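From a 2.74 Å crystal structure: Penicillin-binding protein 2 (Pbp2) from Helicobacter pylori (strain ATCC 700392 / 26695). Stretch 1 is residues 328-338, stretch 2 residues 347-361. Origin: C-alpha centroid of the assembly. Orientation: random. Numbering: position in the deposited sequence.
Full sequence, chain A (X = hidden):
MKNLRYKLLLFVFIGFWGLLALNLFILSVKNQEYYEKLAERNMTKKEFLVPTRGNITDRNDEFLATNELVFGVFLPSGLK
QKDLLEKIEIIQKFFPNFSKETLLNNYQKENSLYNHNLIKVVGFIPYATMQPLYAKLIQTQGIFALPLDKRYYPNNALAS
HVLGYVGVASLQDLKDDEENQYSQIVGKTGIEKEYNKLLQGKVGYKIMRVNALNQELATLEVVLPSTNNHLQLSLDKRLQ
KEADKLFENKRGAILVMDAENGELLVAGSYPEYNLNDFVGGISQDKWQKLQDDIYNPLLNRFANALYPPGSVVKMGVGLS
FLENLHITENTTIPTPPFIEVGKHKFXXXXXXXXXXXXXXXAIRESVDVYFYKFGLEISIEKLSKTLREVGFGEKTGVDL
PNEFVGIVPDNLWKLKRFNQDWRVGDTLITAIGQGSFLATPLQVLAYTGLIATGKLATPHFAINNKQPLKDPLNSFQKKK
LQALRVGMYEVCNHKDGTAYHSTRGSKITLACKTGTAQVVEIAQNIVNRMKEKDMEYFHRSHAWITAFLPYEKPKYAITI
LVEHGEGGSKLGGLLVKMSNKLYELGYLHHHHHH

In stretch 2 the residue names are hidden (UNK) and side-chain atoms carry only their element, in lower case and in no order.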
# COMPACT_ATOMS: atom_id res chain seq x y z
N THR A 328 18.85 -35.35 -46.36
CA THR A 328 19.73 -34.72 -45.36
C THR A 328 19.80 -33.20 -45.52
O THR A 328 19.30 -32.60 -46.50
CB THR A 328 21.18 -35.24 -45.41
OG1 THR A 328 21.78 -34.85 -46.66
CG2 THR A 328 21.22 -36.75 -45.26
N GLU A 329 20.45 -32.58 -44.54
CA GLU A 329 20.68 -31.14 -44.52
C GLU A 329 21.38 -30.67 -45.78
O GLU A 329 21.20 -29.53 -46.19
CB GLU A 329 21.44 -30.71 -43.25
CG GLU A 329 22.76 -31.42 -42.95
CD GLU A 329 22.61 -32.66 -42.08
OE1 GLU A 329 21.56 -33.34 -42.15
OE2 GLU A 329 23.55 -32.98 -41.34
N ASN A 330 22.15 -31.56 -46.42
CA ASN A 330 22.93 -31.21 -47.61
C ASN A 330 22.25 -31.53 -48.93
O ASN A 330 22.75 -31.15 -49.99
CB ASN A 330 24.26 -31.95 -47.57
CG ASN A 330 24.95 -31.81 -46.26
OD1 ASN A 330 25.34 -30.71 -45.88
ND2 ASN A 330 25.12 -32.91 -45.55
N THR A 331 21.12 -32.22 -48.87
CA THR A 331 20.32 -32.46 -50.06
C THR A 331 20.03 -31.14 -50.73
O THR A 331 19.34 -30.27 -50.19
CB THR A 331 19.02 -33.17 -49.71
OG1 THR A 331 19.33 -34.34 -48.93
CG2 THR A 331 18.25 -33.53 -50.97
N THR A 332 20.60 -30.98 -51.92
CA THR A 332 20.50 -29.75 -52.67
C THR A 332 19.53 -29.99 -53.82
O THR A 332 19.58 -31.04 -54.47
CB THR A 332 21.88 -29.32 -53.22
OG1 THR A 332 22.87 -29.44 -52.20
CG2 THR A 332 21.84 -27.89 -53.74
N ILE A 333 18.64 -29.03 -54.06
CA ILE A 333 17.70 -29.11 -55.19
C ILE A 333 17.55 -27.75 -55.86
O ILE A 333 17.81 -26.72 -55.24
CB ILE A 333 16.32 -29.64 -54.75
CG1 ILE A 333 15.63 -28.64 -53.79
CG2 ILE A 333 16.45 -31.01 -54.11
CD1 ILE A 333 14.22 -29.02 -53.37
N PRO A 334 17.13 -27.73 -57.13
CA PRO A 334 16.94 -26.46 -57.85
C PRO A 334 15.77 -25.61 -57.34
O PRO A 334 14.68 -26.11 -57.12
CB PRO A 334 16.73 -26.89 -59.31
CG PRO A 334 16.38 -28.34 -59.26
CD PRO A 334 16.98 -28.90 -58.01
N THR A 335 16.01 -24.31 -57.17
CA THR A 335 15.04 -23.40 -56.56
C THR A 335 14.72 -22.22 -57.47
O THR A 335 15.32 -21.15 -57.34
CB THR A 335 15.56 -22.89 -55.20
OG1 THR A 335 15.77 -24.01 -54.33
CG2 THR A 335 14.57 -21.94 -54.53
N PRO A 336 13.78 -22.42 -58.39
CA PRO A 336 13.32 -21.36 -59.29
C PRO A 336 12.39 -20.36 -58.61
O PRO A 336 12.02 -20.57 -57.44
CB PRO A 336 12.56 -22.12 -60.37
CG PRO A 336 12.11 -23.37 -59.70
CD PRO A 336 13.17 -23.72 -58.71
N PRO A 337 12.01 -19.28 -59.32
CA PRO A 337 11.10 -18.26 -58.80
C PRO A 337 9.75 -18.81 -58.33
O PRO A 337 9.10 -18.20 -57.49
CB PRO A 337 10.90 -17.32 -59.99
CG PRO A 337 12.14 -17.47 -60.79
CD PRO A 337 12.53 -18.91 -60.65
N PHE A 338 9.32 -19.94 -58.87
CA PHE A 338 8.04 -20.54 -58.50
C PHE A 338 8.03 -22.01 -58.88
O PHE A 338 9.00 -22.51 -59.46
CB PHE A 338 6.88 -19.80 -59.19
CG PHE A 338 6.91 -19.86 -60.70
CD1 PHE A 338 6.32 -20.92 -61.38
CD2 PHE A 338 7.52 -18.85 -61.45
CE1 PHE A 338 6.35 -20.97 -62.76
CE2 PHE A 338 7.56 -18.90 -62.83
CZ PHE A 338 6.97 -19.96 -63.49
N UNK A 347 4.33 -19.41 -55.39
CA UNK A 347 5.37 -18.44 -55.68
C UNK A 347 6.33 -18.21 -54.51
O UNK A 347 5.92 -18.22 -53.35
n UNK A 347 2.51 -16.08 -58.95
c UNK A 347 3.21 -15.87 -60.06
n UNK A 347 2.62 -15.98 -61.24
n UNK A 347 4.50 -15.55 -60.02
c UNK A 347 3.05 -16.00 -57.60
c UNK A 347 3.72 -17.31 -57.24
c UNK A 347 4.72 -17.12 -56.10
N UNK A 348 7.60 -18.01 -54.85
CA UNK A 348 8.66 -17.65 -53.89
C UNK A 348 8.64 -16.15 -53.67
O UNK A 348 8.22 -15.40 -54.55
o UNK A 348 11.46 -16.76 -53.08
c UNK A 348 11.15 -17.92 -53.42
c UNK A 348 10.03 -18.10 -54.43
o UNK A 348 11.72 -18.96 -53.00
N UNK A 349 9.07 -15.71 -52.50
CA UNK A 349 8.85 -14.32 -52.08
C UNK A 349 9.54 -13.30 -53.00
O UNK A 349 9.03 -12.19 -53.16
n UNK A 349 12.58 -15.43 -49.81
c UNK A 349 11.24 -15.57 -50.02
c UNK A 349 10.67 -14.36 -50.30
c UNK A 349 11.73 -13.40 -50.26
c UNK A 349 14.20 -12.11 -50.06
c UNK A 349 12.91 -14.11 -49.97
c UNK A 349 11.80 -12.02 -50.47
c UNK A 349 9.23 -14.09 -50.61
c UNK A 349 14.16 -13.47 -49.86
c UNK A 349 13.04 -11.38 -50.36
N UNK A 350 10.68 -13.65 -53.59
CA UNK A 350 11.28 -12.73 -54.57
C UNK A 350 11.37 -13.33 -55.95
O UNK A 350 11.87 -14.44 -56.12
c UNK A 350 13.03 -10.93 -54.89
c UNK A 350 12.65 -12.21 -54.15
n UNK A 350 12.06 -7.24 -54.63
c UNK A 350 12.43 -8.51 -55.31
c UNK A 350 12.18 -9.73 -54.44
N UNK A 351 10.83 -12.56 -56.90
CA UNK A 351 10.86 -12.76 -58.35
C UNK A 351 12.02 -13.63 -58.87
O UNK A 351 11.83 -14.62 -59.60
n UNK A 351 11.09 -8.37 -62.97
c UNK A 351 10.56 -9.65 -62.43
c UNK A 351 10.92 -11.35 -58.98
c UNK A 351 10.63 -11.25 -60.47
c UNK A 351 10.92 -9.84 -60.97
N UNK A 352 13.23 -13.20 -58.52
CA UNK A 352 14.47 -13.75 -59.10
C UNK A 352 14.64 -15.26 -58.88
O UNK A 352 15.15 -15.95 -59.75
o UNK A 352 16.91 -13.77 -58.86
c UNK A 352 15.70 -12.59 -57.14
c UNK A 352 15.74 -12.97 -58.63
N UNK A 353 14.20 -15.78 -57.74
CA UNK A 353 14.41 -17.19 -57.43
C UNK A 353 15.77 -17.35 -56.77
O UNK A 353 16.49 -16.37 -56.60
N UNK A 354 16.14 -18.58 -56.40
CA UNK A 354 17.31 -18.78 -55.54
C UNK A 354 18.21 -19.97 -55.95
O UNK A 354 18.72 -20.69 -55.09
c UNK A 354 16.83 -16.52 -53.01
n UNK A 354 14.90 -17.36 -53.58
c UNK A 354 14.66 -16.16 -53.08
n UNK A 354 15.82 -15.64 -52.71
c UNK A 354 16.86 -18.88 -54.08
c UNK A 354 16.26 -17.61 -53.55
N UNK A 355 18.40 -20.15 -57.25
CA UNK A 355 19.35 -21.14 -57.78
C UNK A 355 19.24 -22.56 -57.23
O UNK A 355 18.15 -23.08 -57.04
N UNK A 356 20.39 -23.19 -56.97
CA UNK A 356 20.44 -24.45 -56.22
C UNK A 356 20.50 -24.10 -54.73
O UNK A 356 21.17 -23.14 -54.34
c UNK A 356 21.68 -25.27 -56.61
o UNK A 356 20.39 -26.16 -58.45
n UNK A 356 22.51 -26.85 -58.24
c UNK A 356 21.47 -26.13 -57.85
N UNK A 357 19.82 -24.88 -53.89
CA UNK A 357 19.84 -24.64 -52.44
C UNK A 357 19.52 -25.87 -51.58
O UNK A 357 18.68 -26.70 -51.93
c UNK A 357 18.90 -23.48 -52.09
o UNK A 357 17.60 -23.73 -52.55
N UNK A 358 20.21 -25.96 -50.45
CA UNK A 358 20.04 -27.06 -49.50
C UNK A 358 19.22 -26.55 -48.31
O UNK A 358 18.65 -25.45 -48.37
c UNK A 358 22.31 -26.45 -48.53
c UNK A 358 21.42 -27.57 -49.05
n UNK A 358 23.60 -26.52 -48.84
o UNK A 358 21.84 -25.52 -47.86
N UNK A 359 19.17 -27.32 -47.23
CA UNK A 359 18.50 -26.88 -45.99
C UNK A 359 19.14 -25.60 -45.39
O UNK A 359 18.45 -24.61 -45.15
c UNK A 359 17.29 -28.01 -43.95
c UNK A 359 17.26 -26.81 -43.02
c UNK A 359 18.47 -28.00 -44.94
c UNK A 359 17.28 -29.28 -43.10
N UNK A 360 20.46 -25.65 -45.16
CA UNK A 360 21.21 -24.49 -44.63
C UNK A 360 20.85 -23.20 -45.38
O UNK A 360 20.59 -22.16 -44.78
c UNK A 360 23.33 -25.84 -43.87
c UNK A 360 23.42 -27.13 -44.40
c UNK A 360 24.44 -27.94 -42.41
o UNK A 360 24.97 -28.99 -41.69
c UNK A 360 23.84 -25.63 -42.59
c UNK A 360 24.38 -26.68 -41.86
c UNK A 360 22.74 -24.69 -44.69
c UNK A 360 23.97 -28.17 -43.67
N UNK A 361 20.83 -23.29 -46.71
CA UNK A 361 20.63 -22.12 -47.56
C UNK A 361 19.17 -21.67 -47.60
O UNK A 361 18.87 -20.47 -47.71
c UNK A 361 21.65 -21.40 -51.26
c UNK A 361 21.04 -20.36 -52.19
n UNK A 361 21.19 -20.65 -53.63
c UNK A 361 21.15 -22.38 -48.98
c UNK A 361 21.22 -21.12 -49.84

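Position 347 carries three carbons, a nitrogen, then a carbon with two more nitrogens. This guanidinium chain is Arg347. It pairs with Phe338 in an antiparallel bridge, both side chains on the same face.

Position 348 has two carbons, the second bearing two oxygens: a carboxylate. This short acid is Asp348. Its N donates to Pro337 O at 3.0 Å.

Position 349 has one carbon and fused five- and six-membered rings with one nitrogen. This is Trp349, pointing away from stretch 1.

Position 350 has four carbons in a row ending in nitrogen. It is Lys350, and its CA-to-CB bond points away; its N donates to Asp348 OD1 at 3.2 Å.

Position 351 has the same unbranched chain, its CA-to-CB bond also pointing away. It is Lys351.

Position 352 has one carbon carrying an oxygen and a carbon. This is Thr352; its backbone O lies 3.5 Å from Pro337 CG.

Position 353 has no side-chain atoms, so it is Gly353. Its CA is 3.7 Å from Pro337 N. A CB would clash with that nitrogen, and the backbone angles also call for glycine.

Position 354 has one carbon and a five-membered ring of three carbons and two nitrogens: His354. Its N donates to Thr335 O at 2.9 Å, and its CB lies 3.8 Å from Thr335 CG2.

Position 355 again lacks a side chain. It is Gly355, and its positive phi favours glycine. Its O accepts from Thr335 N at a very short 2.5 Å.

Position 356 has two carbons, the second with one oxygen and one nitrogen. This amide is Asn356; its OD1 lies 3.5 Å from Pro334 CA.

Position 357 has one carbon and one oxygen, 2.6 Å from Thr335 OG1. It is Ser357, and Thr335 OG1 donates to its OG.

Position 358 repeats the short amide. Its CB lies 3.5 Å from Glu329 O. It is Asn358, the N-cap: OD1 accepts from the backbone N of position 361 at 2.7 Å.

Position 359 has four carbons, forked at the second: Leu359. Its N donates to Glu329 O at 3.2 Å.

Position 360 has one carbon and a six-carbon ring bearing oxygen. This is Tyr360; its OH is 3.5 Å from Glu329 CG.

Position 361 has four carbons ending in nitrogen: Lys361. Its NZ donates to His354 O at 2.9 Å and Asn356 O at 2.6 Å.

The contact is mainly backbone pairing. Ile333 N donates to Ser357 O at 3.2 Å, and Ser357 N returns a bond to Ile333 O at 3.0 Å. The Thr335 hydroxyl adds a side-chain link beside this ladder.

Stretch 2 347-361: RDWKKTGHGNSNLYK
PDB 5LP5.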